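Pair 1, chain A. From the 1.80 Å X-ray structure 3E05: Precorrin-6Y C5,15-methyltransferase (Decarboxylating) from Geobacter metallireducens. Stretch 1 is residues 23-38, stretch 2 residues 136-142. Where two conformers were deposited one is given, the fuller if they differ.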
# COMPACT_ATOMS: atom_id res chain seq x y z
N ILE A 23 11.07 16.38 5.98
CA ILE A 23 10.56 15.87 7.26
C ILE A 23 10.26 14.35 7.23
O ILE A 23 9.86 13.79 6.19
CB ILE A 23 9.32 16.69 7.74
CG1 ILE A 23 9.20 16.66 9.27
CG2 ILE A 23 8.00 16.23 7.08
CD1 ILE A 23 8.02 17.42 9.79
N THR A 24 10.51 13.70 8.36
CA THR A 24 10.00 12.35 8.62
C THR A 24 8.55 12.60 9.01
O THR A 24 8.28 13.16 10.07
CB THR A 24 10.78 11.66 9.76
OG1 THR A 24 12.16 11.61 9.42
CG2 THR A 24 10.28 10.25 10.00
N LYS A 25 7.63 12.22 8.12
CA LYS A 25 6.21 12.54 8.30
C LYS A 25 5.67 11.80 9.51
O LYS A 25 6.21 10.78 9.89
CB LYS A 25 5.43 12.18 7.05
CG LYS A 25 5.94 12.91 5.78
CD LYS A 25 4.91 12.90 4.67
CE LYS A 25 5.56 13.22 3.35
NZ LYS A 25 5.96 14.65 3.31
N GLN A 26 4.60 12.33 10.09
CA GLN A 26 4.12 11.96 11.43
C GLN A 26 3.88 10.46 11.70
O GLN A 26 4.36 9.94 12.72
CB GLN A 26 2.86 12.77 11.73
CG GLN A 26 2.23 12.52 13.07
CD GLN A 26 0.74 12.71 13.00
OE1 GLN A 26 -0.01 11.74 13.06
NE2 GLN A 26 0.30 13.95 12.84
N GLU A 27 3.16 9.79 10.81
CA GLU A 27 2.86 8.36 10.93
C GLU A 27 4.11 7.49 10.94
O GLU A 27 4.29 6.67 11.86
CB GLU A 27 1.90 7.94 9.82
CG GLU A 27 0.55 8.71 9.82
CD GLU A 27 0.60 10.07 9.12
OE1 GLU A 27 1.64 10.48 8.53
OE2 GLU A 27 -0.43 10.77 9.19
N VAL A 28 4.97 7.71 9.95
CA VAL A 28 6.25 7.02 9.80
C VAL A 28 7.18 7.34 10.98
O VAL A 28 7.89 6.48 11.47
CB VAL A 28 6.88 7.36 8.42
CG1 VAL A 28 8.38 7.09 8.41
CG2 VAL A 28 6.20 6.55 7.31
N ARG A 29 7.14 8.58 11.46
CA ARG A 29 7.89 8.97 12.65
C ARG A 29 7.50 8.11 13.85
O ARG A 29 8.36 7.62 14.54
CB ARG A 29 7.63 10.45 12.96
CG ARG A 29 8.63 11.08 13.92
CD ARG A 29 8.18 12.51 14.26
NE ARG A 29 7.92 13.31 13.07
CZ ARG A 29 6.91 14.18 12.95
NH1 ARG A 29 6.05 14.36 13.94
NH2 ARG A 29 6.74 14.86 11.82
N ALA A 30 6.21 7.95 14.09
CA ALA A 30 5.70 7.11 15.19
C ALA A 30 6.20 5.67 15.07
O ALA A 30 6.73 5.13 16.03
CB ALA A 30 4.19 7.14 15.24
N VAL A 31 6.08 5.08 13.88
CA VAL A 31 6.58 3.71 13.65
C VAL A 31 8.11 3.64 13.88
O VAL A 31 8.60 2.69 14.50
CB VAL A 31 6.26 3.20 12.21
CG1 VAL A 31 6.69 1.75 12.04
CG2 VAL A 31 4.77 3.35 11.90
N THR A 32 8.82 4.65 13.43
CA THR A 32 10.30 4.74 13.60
C THR A 32 10.68 4.73 15.10
O THR A 32 11.54 3.95 15.53
CB THR A 32 10.86 5.99 12.90
OG1 THR A 32 10.64 5.88 11.49
CG2 THR A 32 12.36 6.20 13.15
N LEU A 33 9.99 5.56 15.88
CA LEU A 33 10.19 5.64 17.34
C LEU A 33 9.86 4.33 18.04
O LEU A 33 10.60 3.90 18.91
CB LEU A 33 9.35 6.78 17.92
CG LEU A 33 9.85 8.17 17.51
CD1 LEU A 33 8.77 9.17 17.73
CD2 LEU A 33 11.16 8.55 18.20
N SER A 34 8.77 3.68 17.63
CA SER A 34 8.43 2.31 18.03
C SER A 34 9.57 1.33 17.76
O SER A 34 9.98 0.60 18.67
CB SER A 34 7.17 1.85 17.28
OG SER A 34 6.47 0.86 18.00
N LYS A 35 10.08 1.34 16.54
CA LYS A 35 11.16 0.44 16.13
C LYS A 35 12.47 0.72 16.90
O LYS A 35 13.28 -0.18 17.13
CB LYS A 35 11.41 0.52 14.61
CG LYS A 35 10.25 -0.04 13.71
CD LYS A 35 9.91 -1.50 14.00
CE LYS A 35 8.71 -1.94 13.14
NZ LYS A 35 8.38 -3.35 13.35
N LEU A 36 12.65 1.97 17.31
CA LEU A 36 13.83 2.34 18.11
C LEU A 36 13.85 1.75 19.53
O LEU A 36 14.90 1.79 20.19
CB LEU A 36 14.02 3.85 18.16
CG LEU A 36 14.68 4.47 16.92
CD1 LEU A 36 14.36 5.94 16.81
CD2 LEU A 36 16.21 4.25 16.98
N ARG A 37 12.72 1.22 20.00
CA ARG A 37 12.60 0.58 21.32
C ARG A 37 13.19 1.47 22.43
O ARG A 37 14.13 1.08 23.12
CB ARG A 37 13.28 -0.80 21.33
CG ARG A 37 12.58 -1.88 20.55
CD ARG A 37 13.47 -3.10 20.38
NE ARG A 37 14.09 -3.52 21.63
CZ ARG A 37 15.17 -4.29 21.72
NH1 ARG A 37 15.79 -4.72 20.62
NH2 ARG A 37 15.65 -4.61 22.91
N LEU A 38 12.65 2.67 22.54
CA LEU A 38 13.15 3.68 23.46
C LEU A 38 12.72 3.41 24.90
O LEU A 38 11.63 2.91 25.17
CB LEU A 38 12.68 5.07 23.03
CG LEU A 38 13.12 5.57 21.63
CD1 LEU A 38 12.65 7.02 21.43
CD2 LEU A 38 14.61 5.46 21.41
N GLY A 136 22.00 -2.52 21.91
CA GLY A 136 21.74 -1.34 21.07
C GLY A 136 20.77 -1.65 19.93
O GLY A 136 20.56 -2.81 19.59
N VAL A 137 20.16 -0.61 19.37
CA VAL A 137 19.26 -0.72 18.21
C VAL A 137 19.65 0.37 17.22
O VAL A 137 19.81 1.53 17.61
CB VAL A 137 17.74 -0.57 18.59
CG1 VAL A 137 16.81 -0.75 17.34
CG2 VAL A 137 17.34 -1.53 19.70
N ILE A 138 19.82 0.00 15.95
CA ILE A 138 19.97 0.98 14.87
C ILE A 138 18.71 0.94 13.99
O ILE A 138 18.25 -0.13 13.61
CB ILE A 138 21.19 0.67 13.97
CG1 ILE A 138 22.48 0.55 14.80
CG2 ILE A 138 21.34 1.72 12.86
CD1 ILE A 138 23.59 -0.17 14.07
N VAL A 139 18.18 2.12 13.67
CA VAL A 139 17.06 2.25 12.74
C VAL A 139 17.45 3.24 11.63
O VAL A 139 18.14 4.24 11.87
CB VAL A 139 15.75 2.64 13.48
CG1 VAL A 139 14.55 2.88 12.49
CG2 VAL A 139 15.39 1.55 14.50
N LEU A 140 17.07 2.90 10.41
CA LEU A 140 17.27 3.79 9.26
C LEU A 140 16.00 3.86 8.48
O LEU A 140 15.29 2.87 8.32
CB LEU A 140 18.36 3.30 8.31
CG LEU A 140 19.74 2.87 8.76
CD1 LEU A 140 19.70 1.41 9.11
CD2 LEU A 140 20.71 3.11 7.62
N ASN A 141 15.69 5.05 7.97
CA ASN A 141 14.57 5.19 7.03
C ASN A 141 15.12 5.39 5.62
O ASN A 141 15.89 6.32 5.35
CB ASN A 141 13.65 6.35 7.41
CG ASN A 141 12.75 6.05 8.62
OD1 ASN A 141 11.92 6.87 8.97
ND2 ASN A 141 12.89 4.88 9.21
N ALA A 142 14.76 4.48 4.73
CA ALA A 142 15.26 4.54 3.35
C ALA A 142 14.11 4.79 2.41
O ALA A 142 13.07 4.15 2.54
CB ALA A 142 15.94 3.26 3.01
O HOH W 1 12.58 9.86 7.28

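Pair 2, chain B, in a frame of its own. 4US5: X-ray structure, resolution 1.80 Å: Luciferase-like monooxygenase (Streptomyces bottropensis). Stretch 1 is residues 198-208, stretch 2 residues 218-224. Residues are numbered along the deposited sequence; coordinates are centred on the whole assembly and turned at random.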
# COMPACT_ATOMS: atom_id res chain seq x y z
N PHE B 198 -9.75 -10.72 30.46
CA PHE B 198 -11.05 -10.11 30.23
C PHE B 198 -11.83 -10.63 29.03
O PHE B 198 -12.83 -10.05 28.64
CB PHE B 198 -10.87 -8.59 30.11
CG PHE B 198 -10.31 -7.94 31.36
CD1 PHE B 198 -10.98 -8.06 32.57
CD2 PHE B 198 -9.18 -7.15 31.31
CE1 PHE B 198 -10.49 -7.46 33.72
CE2 PHE B 198 -8.69 -6.53 32.46
CZ PHE B 198 -9.35 -6.69 33.67
N THR B 199 -11.38 -11.73 28.44
CA THR B 199 -12.02 -12.24 27.24
C THR B 199 -13.52 -12.47 27.40
O THR B 199 -14.32 -11.98 26.62
CB THR B 199 -11.35 -13.55 26.80
OG1 THR B 199 -9.94 -13.33 26.64
CG2 THR B 199 -11.94 -14.04 25.47
N ARG B 200 -13.89 -13.23 28.42
CA ARG B 200 -15.30 -13.52 28.63
C ARG B 200 -16.12 -12.25 28.84
O ARG B 200 -17.16 -12.06 28.18
CB ARG B 200 -15.47 -14.50 29.81
CG ARG B 200 -16.93 -14.82 30.10
CD ARG B 200 -17.02 -15.77 31.26
NE ARG B 200 -16.61 -17.15 30.93
CZ ARG B 200 -17.38 -18.05 30.34
NH1 ARG B 200 -18.59 -17.75 29.92
NH2 ARG B 200 -16.94 -19.27 30.15
N GLU B 201 -15.66 -11.37 29.69
CA GLU B 201 -16.39 -10.13 29.97
C GLU B 201 -16.51 -9.25 28.73
O GLU B 201 -17.59 -8.69 28.45
CB GLU B 201 -15.73 -9.32 31.11
CG GLU B 201 -16.44 -8.02 31.44
CD GLU B 201 -15.77 -7.17 32.51
OE1 GLU B 201 -14.79 -7.62 33.14
OE2 GLU B 201 -16.24 -6.04 32.72
N ALA B 202 -15.41 -9.11 28.00
CA ALA B 202 -15.40 -8.28 26.80
C ALA B 202 -16.38 -8.77 25.75
O ALA B 202 -17.14 -7.98 25.22
CB ALA B 202 -13.99 -8.18 26.22
N MSE B 203 -16.38 -10.07 25.48
CA MSE B 203 -17.24 -10.63 24.48
C MSE B 203 -18.70 -10.58 24.94
O MSE B 203 -19.61 -10.35 24.14
CB MSE B 203 -16.78 -12.02 24.09
CG MSE B 203 -15.36 -11.97 23.46
SE MSE B 203 -15.46 -11.28 21.61
CE MSE B 203 -15.74 -13.00 20.70
N ASP B 204 -18.93 -10.80 26.23
CA ASP B 204 -20.31 -10.63 26.81
C ASP B 204 -20.79 -9.19 26.63
O ASP B 204 -21.92 -8.97 26.18
CB ASP B 204 -20.32 -10.99 28.30
CG ASP B 204 -20.31 -12.49 28.54
OD1 ASP B 204 -20.52 -13.25 27.59
OD2 ASP B 204 -20.09 -12.91 29.71
N THR B 205 -19.94 -8.24 26.98
CA THR B 205 -20.24 -6.81 26.89
C THR B 205 -20.54 -6.36 25.48
O THR B 205 -21.52 -5.62 25.23
CB THR B 205 -19.09 -5.98 27.46
OG1 THR B 205 -18.96 -6.27 28.86
CG2 THR B 205 -19.33 -4.48 27.30
N TYR B 206 -19.73 -6.82 24.53
CA TYR B 206 -19.95 -6.53 23.12
C TYR B 206 -21.36 -6.92 22.68
O TYR B 206 -22.08 -6.13 22.06
CB TYR B 206 -18.92 -7.27 22.23
CG TYR B 206 -19.19 -7.13 20.77
CD1 TYR B 206 -19.20 -5.88 20.16
CD2 TYR B 206 -19.38 -8.23 19.97
CE1 TYR B 206 -19.43 -5.75 18.79
CE2 TYR B 206 -19.61 -8.11 18.62
CZ TYR B 206 -19.63 -6.87 18.03
OH TYR B 206 -19.86 -6.76 16.67
N ARG B 207 -21.74 -8.14 22.99
CA ARG B 207 -23.04 -8.67 22.62
C ARG B 207 -24.17 -7.98 23.35
O ARG B 207 -25.16 -7.62 22.73
CB ARG B 207 -23.10 -10.18 22.84
CG ARG B 207 -22.32 -10.94 21.77
CD ARG B 207 -22.31 -12.42 22.02
NE ARG B 207 -21.57 -12.72 23.23
CZ ARG B 207 -21.55 -13.90 23.82
NH1 ARG B 207 -22.23 -14.92 23.29
NH2 ARG B 207 -20.85 -14.06 24.94
N ALA B 208 -24.03 -7.80 24.66
CA ALA B 208 -25.10 -7.18 25.49
C ALA B 208 -25.38 -5.71 25.11
O ALA B 208 -26.54 -5.32 24.96
CB ALA B 208 -24.74 -7.28 26.94
N SER B 218 -26.70 -7.28 13.61
CA SER B 218 -26.45 -8.12 14.80
C SER B 218 -24.93 -8.15 15.12
O SER B 218 -24.10 -7.82 14.25
CB SER B 218 -26.99 -9.52 14.55
OG SER B 218 -26.47 -10.03 13.34
N PRO B 219 -24.56 -8.51 16.37
CA PRO B 219 -23.14 -8.59 16.72
C PRO B 219 -22.40 -9.53 15.79
O PRO B 219 -22.95 -10.54 15.35
CB PRO B 219 -23.16 -9.15 18.15
CG PRO B 219 -24.53 -8.84 18.67
CD PRO B 219 -25.44 -8.90 17.49
N ARG B 220 -21.16 -9.18 15.44
CA ARG B 220 -20.33 -10.03 14.61
C ARG B 220 -18.97 -10.20 15.31
O ARG B 220 -18.05 -9.47 15.04
CB ARG B 220 -20.16 -9.39 13.24
CG ARG B 220 -21.47 -9.21 12.47
CD ARG B 220 -21.90 -10.46 11.70
NE ARG B 220 -20.76 -11.17 11.13
CZ ARG B 220 -20.08 -10.77 10.06
NH1 ARG B 220 -20.40 -9.64 9.44
NH2 ARG B 220 -19.05 -11.50 9.60
N PRO B 221 -18.89 -11.13 16.26
CA PRO B 221 -17.68 -11.30 17.05
C PRO B 221 -16.69 -12.32 16.45
O PRO B 221 -17.08 -13.43 16.07
CB PRO B 221 -18.22 -11.78 18.42
CG PRO B 221 -19.69 -12.04 18.25
CD PRO B 221 -19.99 -11.96 16.79
N ILE B 222 -15.42 -11.94 16.45
CA ILE B 222 -14.31 -12.83 16.16
C ILE B 222 -13.44 -12.89 17.42
O ILE B 222 -13.22 -11.87 18.07
CB ILE B 222 -13.46 -12.26 14.98
CG1 ILE B 222 -14.22 -12.47 13.68
CG2 ILE B 222 -12.09 -12.91 14.93
CD1 ILE B 222 -13.47 -11.97 12.44
N LEU B 223 -12.91 -14.07 17.72
CA LEU B 223 -11.94 -14.22 18.77
C LEU B 223 -10.55 -14.49 18.17
O LEU B 223 -10.38 -15.48 17.46
CB LEU B 223 -12.34 -15.39 19.65
CG LEU B 223 -11.68 -15.54 21.00
CD1 LEU B 223 -11.96 -14.33 21.88
CD2 LEU B 223 -12.17 -16.81 21.66
N SER B 224 -9.60 -13.58 18.40
CA SER B 224 -8.23 -13.79 17.96
C SER B 224 -7.46 -14.53 19.01
O SER B 224 -7.42 -14.12 20.19
CB SER B 224 -7.55 -12.49 17.59
OG SER B 224 -8.28 -11.89 16.54

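In both pairs a helix packs against a strand that runs nearly antiparallel to it. The angle between the N-to-C directions is 159° in pair 1 and 166° in pair 2. The axes come within 9.0 Å and 10.2 Å of each other. Fourteen central residues superpose with an RMSD of 0.7 Å over N, CA and C. The buried areas are also close, 364 Å² and 377 Å².

In stretch 1, Val A28 matches Thr B199, Thr A32 matches Met B203, Lys A35 matches Tyr B206 and Leu A36 matches Arg B207. On the strand side, Val A137, Val A139 and Asn A141 match Pro B219, Pro B221 and Leu B223. Between them, the CA-to-CB bonds of Ile A138 and Leu A140 point away from the helix, as do those of their matches Arg B220 and Ile B222.

The Thr A32 and Met B203 position differs in chemistry. Thr A32 is short and polar. Its OG1 lies 3.0 Å from Asn A141 OD1 and 2.8 Å from Val A28 O, and its proton could go to either acceptor. Its CG2 is 4.0 Å from Val A139 CG1. Met B203, a selenomethionine, fills its place with a long apolar chain. Its CE sits 3.6 Å from Pro B221 CB and 4.2 Å from Leu B223 CD1.

At the matched strand position, Asn A141 is polar where Leu B223 is apolar. Val A28 CG1 approaches Asn A141 OD1 at 3.6 Å. In pair 2 the matching contact joins two carbons, Thr B199 CG2 and Leu B223 CD1, also at 3.6 Å. A water in pair 1 bonds to Thr A24 OG1 at 2.8 Å and donates a weak hydrogen bond to Asn A141 OD1 at 3.5 Å.

Lys A35 and Tyr B206 differ most in placement, with side-chain centres 5.0 Å apart. The CA-to-CB bond of Lys A35 points sideways, and the end of the side chain leads away from the strand. The Lys A35 backbone makes the closer approach, with Lys A35 O 3.6 Å from Val A137 CG1. The CA-to-CB bond of Tyr B206 points toward the strand. Its CE2 lies 3.7 Å from Pro B219 CB and 3.9 Å from Pro B221 CB. Its OH accepts a hydrogen bond from Arg B220 N at 3.0 Å, at the ring edge.

Leu A36 places CD2 3.8 Å from Val A139 CG2. Its match, Arg B207, uses its aliphatic part: CG is 4.1 Å from Pro B219 CB. The guanidinium turns to its own helix, where NH2 forms a salt bridge with Asp B204 OD1 at 2.8 Å.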